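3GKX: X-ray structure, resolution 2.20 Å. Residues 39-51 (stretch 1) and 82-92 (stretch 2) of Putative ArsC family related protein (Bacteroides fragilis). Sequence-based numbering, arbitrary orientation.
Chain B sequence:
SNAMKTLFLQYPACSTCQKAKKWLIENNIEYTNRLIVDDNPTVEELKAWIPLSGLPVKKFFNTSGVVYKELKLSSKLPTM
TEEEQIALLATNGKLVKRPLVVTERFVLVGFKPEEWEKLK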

# COMPACT_ATOMS: atom_id res chain seq x y z
N ASP B 39 -21.45 -9.26 8.87
CA ASP B 39 -20.50 -9.07 9.95
C ASP B 39 -19.33 -8.23 9.44
O ASP B 39 -18.27 -8.74 9.05
N ASN B 40 -19.56 -6.92 9.42
CA ASN B 40 -18.69 -5.98 8.73
C ASN B 40 -17.43 -5.71 9.54
O ASN B 40 -17.46 -5.86 10.76
N PRO B 41 -16.29 -5.41 8.87
CA PRO B 41 -15.07 -5.05 9.59
C PRO B 41 -15.29 -3.87 10.55
O PRO B 41 -16.02 -2.91 10.21
N THR B 42 -14.65 -3.95 11.72
CA THR B 42 -14.66 -2.86 12.71
C THR B 42 -13.40 -2.02 12.58
O THR B 42 -12.38 -2.47 12.00
N VAL B 43 -13.42 -0.82 13.17
CA VAL B 43 -12.22 0.02 13.16
C VAL B 43 -10.96 -0.73 13.63
O VAL B 43 -9.89 -0.58 13.04
N GLU B 44 -11.07 -1.48 14.73
CA GLU B 44 -9.90 -2.14 15.33
C GLU B 44 -9.32 -3.19 14.35
O GLU B 44 -8.11 -3.35 14.23
N GLU B 45 -10.20 -3.87 13.62
CA GLU B 45 -9.76 -4.79 12.60
C GLU B 45 -9.09 -4.08 11.42
O GLU B 45 -7.95 -4.39 11.06
N LEU B 46 -9.80 -3.12 10.85
CA LEU B 46 -9.30 -2.40 9.72
C LEU B 46 -7.93 -1.81 10.01
O LEU B 46 -7.05 -1.76 9.12
N LYS B 47 -7.76 -1.36 11.25
CA LYS B 47 -6.50 -0.73 11.65
C LYS B 47 -5.36 -1.73 11.73
O LYS B 47 -4.22 -1.35 11.64
N ALA B 48 -5.66 -3.01 11.91
CA ALA B 48 -4.63 -4.07 11.82
C ALA B 48 -4.52 -4.61 10.38
O ALA B 48 -3.42 -4.89 9.88
N TRP B 49 -5.65 -4.76 9.70
CA TRP B 49 -5.63 -5.38 8.36
C TRP B 49 -4.99 -4.52 7.28
O TRP B 49 -4.33 -5.05 6.40
N ILE B 50 -5.16 -3.20 7.35
CA ILE B 50 -4.71 -2.36 6.25
C ILE B 50 -3.18 -2.33 6.14
O ILE B 50 -2.65 -2.53 5.05
N PRO B 51 -2.47 -2.04 7.27
CA PRO B 51 -1.01 -2.09 7.26
C PRO B 51 -0.45 -3.44 6.82
O PRO B 51 0.51 -3.46 6.08
N GLU B 82 -6.82 9.21 6.66
CA GLU B 82 -6.85 7.78 6.94
C GLU B 82 -7.79 7.48 8.10
O GLU B 82 -8.63 6.60 7.97
N GLU B 83 -7.61 8.17 9.24
CA GLU B 83 -8.55 8.05 10.37
C GLU B 83 -10.01 8.12 9.88
O GLU B 83 -10.78 7.20 10.13
N GLU B 84 -10.36 9.18 9.15
CA GLU B 84 -11.74 9.34 8.64
C GLU B 84 -12.18 8.22 7.67
O GLU B 84 -13.28 7.67 7.81
N GLN B 85 -11.33 7.92 6.69
CA GLN B 85 -11.56 6.79 5.78
C GLN B 85 -11.79 5.45 6.52
O GLN B 85 -12.68 4.71 6.17
N ILE B 86 -10.97 5.15 7.54
CA ILE B 86 -11.15 3.91 8.31
C ILE B 86 -12.45 3.93 9.13
O ILE B 86 -13.19 2.94 9.11
N ALA B 87 -12.71 5.04 9.82
CA ALA B 87 -13.96 5.27 10.56
C ALA B 87 -15.18 5.06 9.70
O ALA B 87 -16.13 4.43 10.16
N LEU B 88 -15.15 5.56 8.46
CA LEU B 88 -16.24 5.37 7.50
C LEU B 88 -16.41 3.91 7.11
O LEU B 88 -17.52 3.36 7.17
N LEU B 89 -15.30 3.30 6.68
CA LEU B 89 -15.29 1.90 6.33
C LEU B 89 -15.98 1.05 7.39
O LEU B 89 -16.72 0.16 7.04
N ALA B 90 -15.74 1.32 8.67
CA ALA B 90 -16.30 0.49 9.74
C ALA B 90 -17.81 0.69 9.92
O ALA B 90 -18.44 -0.08 10.65
N THR B 91 -18.40 1.70 9.27
CA THR B 91 -19.85 1.96 9.38
C THR B 91 -20.76 1.08 8.48
O THR B 91 -21.93 0.89 8.78
N ASN B 92 -20.21 0.55 7.38
CA ASN B 92 -21.02 -0.21 6.41
C ASN B 92 -20.19 -1.19 5.57
O ASN B 92 -19.32 -0.77 4.81

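Ile86 is the knob of this contact. Its CA-to-CB bond points toward the first stretch, and its side chain (chi1 m, chi2 t) fills a hole formed by Val43, Leu46, Lys47 and Ile50, four residues spread over about two turns of the facing helix. Leu46 CB lies 3.8 Å from Ile86 CG2, and Ile50 CD1 lies 3.8 Å from Ile86 CG1. Leu46 and Ile50 share the m,t rotamer and also point toward their partner helix. The axes approach to 9.2 Å and cross at 124°.

Leu46 reaches further, its CD1 packing 3.6 Å from Leu89 CB, with Leu89 also m,t. Where the two backbones come closest, CA to CA, the facing side chain is a methyl: the CA atoms of Thr42 and Ala90 are 4.8 Å apart, and Ala90 CB sits 3.4 Å from Val43 CG2 (chi1 t). Here backbone joins in, as Ala90 CA makes a CA-H...O contact of 3.4 Å with Pro41 O. Water 1 donates to both Pro41 O (2.8 Å) and Ala90 O (2.7 Å), tying the two carbonyls together. Asn40, chi1 p, brings its ND2 to 3.3 Å from Ala90 O.

At another edge, Lys47 starts sideways but extends past Ile86, its CG 4.1 Å from Ile86 CD1, so that NZ forms a salt bridge with Glu83 OE1 at 3.1 Å.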

# COMPACT_ATOMS: atom_id res chain seq x y z
CB ASP B 39 -20.09 -10.43 10.55
CG ASP B 39 -19.09 -10.30 11.68
OD1 ASP B 39 -18.88 -9.17 12.20
OD2 ASP B 39 -18.49 -11.34 12.05
CB ASN B 40 -19.46 -4.72 8.31
CG ASN B 40 -20.28 -4.10 9.43
OD1 ASN B 40 -21.28 -4.67 9.93
ND2 ASN B 40 -19.92 -2.88 9.78
CB PRO B 41 -14.07 -4.66 8.47
CG PRO B 41 -14.61 -5.22 7.19
CD PRO B 41 -16.02 -5.80 7.47
CB THR B 42 -14.56 -3.42 14.10
OG1 THR B 42 -13.30 -4.09 14.20
CG2 THR B 42 -15.69 -4.41 14.37
CB VAL B 43 -12.42 1.34 13.98
CG1 VAL B 43 -11.08 2.09 14.15
CG2 VAL B 43 -13.45 2.25 13.31
CB GLU B 44 -10.26 -2.77 16.67
CG GLU B 44 -10.73 -1.78 17.77
CD GLU B 44 -12.26 -1.63 17.86
OE1 GLU B 44 -12.94 -1.51 16.82
OE2 GLU B 44 -12.80 -1.60 18.99
CB GLU B 45 -10.92 -5.64 12.12
CG GLU B 45 -11.22 -6.76 13.09
CD GLU B 45 -12.57 -7.37 12.87
OE1 GLU B 45 -13.43 -6.77 12.19
OE2 GLU B 45 -12.77 -8.46 13.39
CB LEU B 46 -10.31 -1.32 9.34
CG LEU B 46 -11.49 -2.01 8.64
CD1 LEU B 46 -12.71 -1.08 8.45
CD2 LEU B 46 -11.04 -2.58 7.33
CB LYS B 47 -6.66 0.03 12.97
CG LYS B 47 -7.08 1.50 12.80
CD LYS B 47 -7.02 2.27 14.14
CE LYS B 47 -7.36 3.77 13.94
NZ LYS B 47 -7.99 4.43 15.13
CB ALA B 48 -4.95 -5.21 12.79
CB TRP B 49 -7.00 -5.85 7.90
CG TRP B 49 -7.58 -6.85 8.82
CD1 TRP B 49 -6.91 -7.57 9.76
CD2 TRP B 49 -8.96 -7.27 8.89
NE1 TRP B 49 -7.79 -8.40 10.43
CE2 TRP B 49 -9.05 -8.23 9.91
CE3 TRP B 49 -10.13 -6.90 8.21
CZ2 TRP B 49 -10.26 -8.83 10.28
CZ3 TRP B 49 -11.32 -7.51 8.57
CH2 TRP B 49 -11.38 -8.45 9.59
CB ILE B 50 -5.32 -0.94 6.33
CG1 ILE B 50 -6.80 -1.00 6.02
CG2 ILE B 50 -4.56 0.04 5.40
CD1 ILE B 50 -7.55 0.28 6.42
CB PRO B 51 -0.60 -1.78 8.71
CG PRO B 51 -1.83 -1.51 9.45
CD PRO B 51 -3.00 -1.45 8.51
CB GLU B 82 -5.44 7.27 7.26
CG GLU B 82 -5.36 5.77 7.47
CD GLU B 82 -4.02 5.30 8.04
OE1 GLU B 82 -2.96 5.61 7.46
OE2 GLU B 82 -4.04 4.64 9.10
CB GLU B 83 -8.33 9.13 11.46
CG GLU B 83 -7.10 8.96 12.36
CD GLU B 83 -7.01 7.60 13.10
OE1 GLU B 83 -8.04 7.11 13.64
OE2 GLU B 83 -5.88 7.03 13.16
CB GLU B 84 -11.96 10.71 8.04
CG GLU B 84 -11.64 11.84 9.00
CD GLU B 84 -11.59 13.19 8.32
OE1 GLU B 84 -11.30 13.25 7.10
OE2 GLU B 84 -11.86 14.22 9.00
CB GLN B 85 -10.40 6.63 4.80
CG GLN B 85 -10.37 7.65 3.67
CD GLN B 85 -9.03 7.71 3.00
OE1 GLN B 85 -8.16 6.90 3.29
NE2 GLN B 85 -8.84 8.67 2.11
CB ILE B 86 -9.92 3.58 9.19
CG1 ILE B 86 -8.67 3.35 8.32
CG2 ILE B 86 -10.23 2.41 10.10
CD1 ILE B 86 -7.34 3.14 9.10
CB ALA B 87 -14.00 6.66 11.19
CB LEU B 88 -15.97 6.16 6.21
CG LEU B 88 -17.01 6.01 5.09
CD1 LEU B 88 -18.38 6.64 5.45
CD2 LEU B 88 -16.49 6.62 3.79
CB LEU B 89 -13.87 1.39 6.14
CG LEU B 89 -13.33 1.50 4.73
CD1 LEU B 89 -11.89 0.98 4.73
CD2 LEU B 89 -14.17 0.73 3.77
CB ALA B 90 -15.56 0.72 11.05
CB THR B 91 -20.20 3.45 9.17
OG1 THR B 91 -19.72 3.89 7.90
CG2 THR B 91 -19.59 4.32 10.27
CB ASN B 92 -21.83 0.74 5.51
CG ASN B 92 -22.80 0.02 4.58
OD1 ASN B 92 -22.81 -1.21 4.50
ND2 ASN B 92 -23.58 0.80 3.84
O HOH W 1 -18.16 -2.41 11.93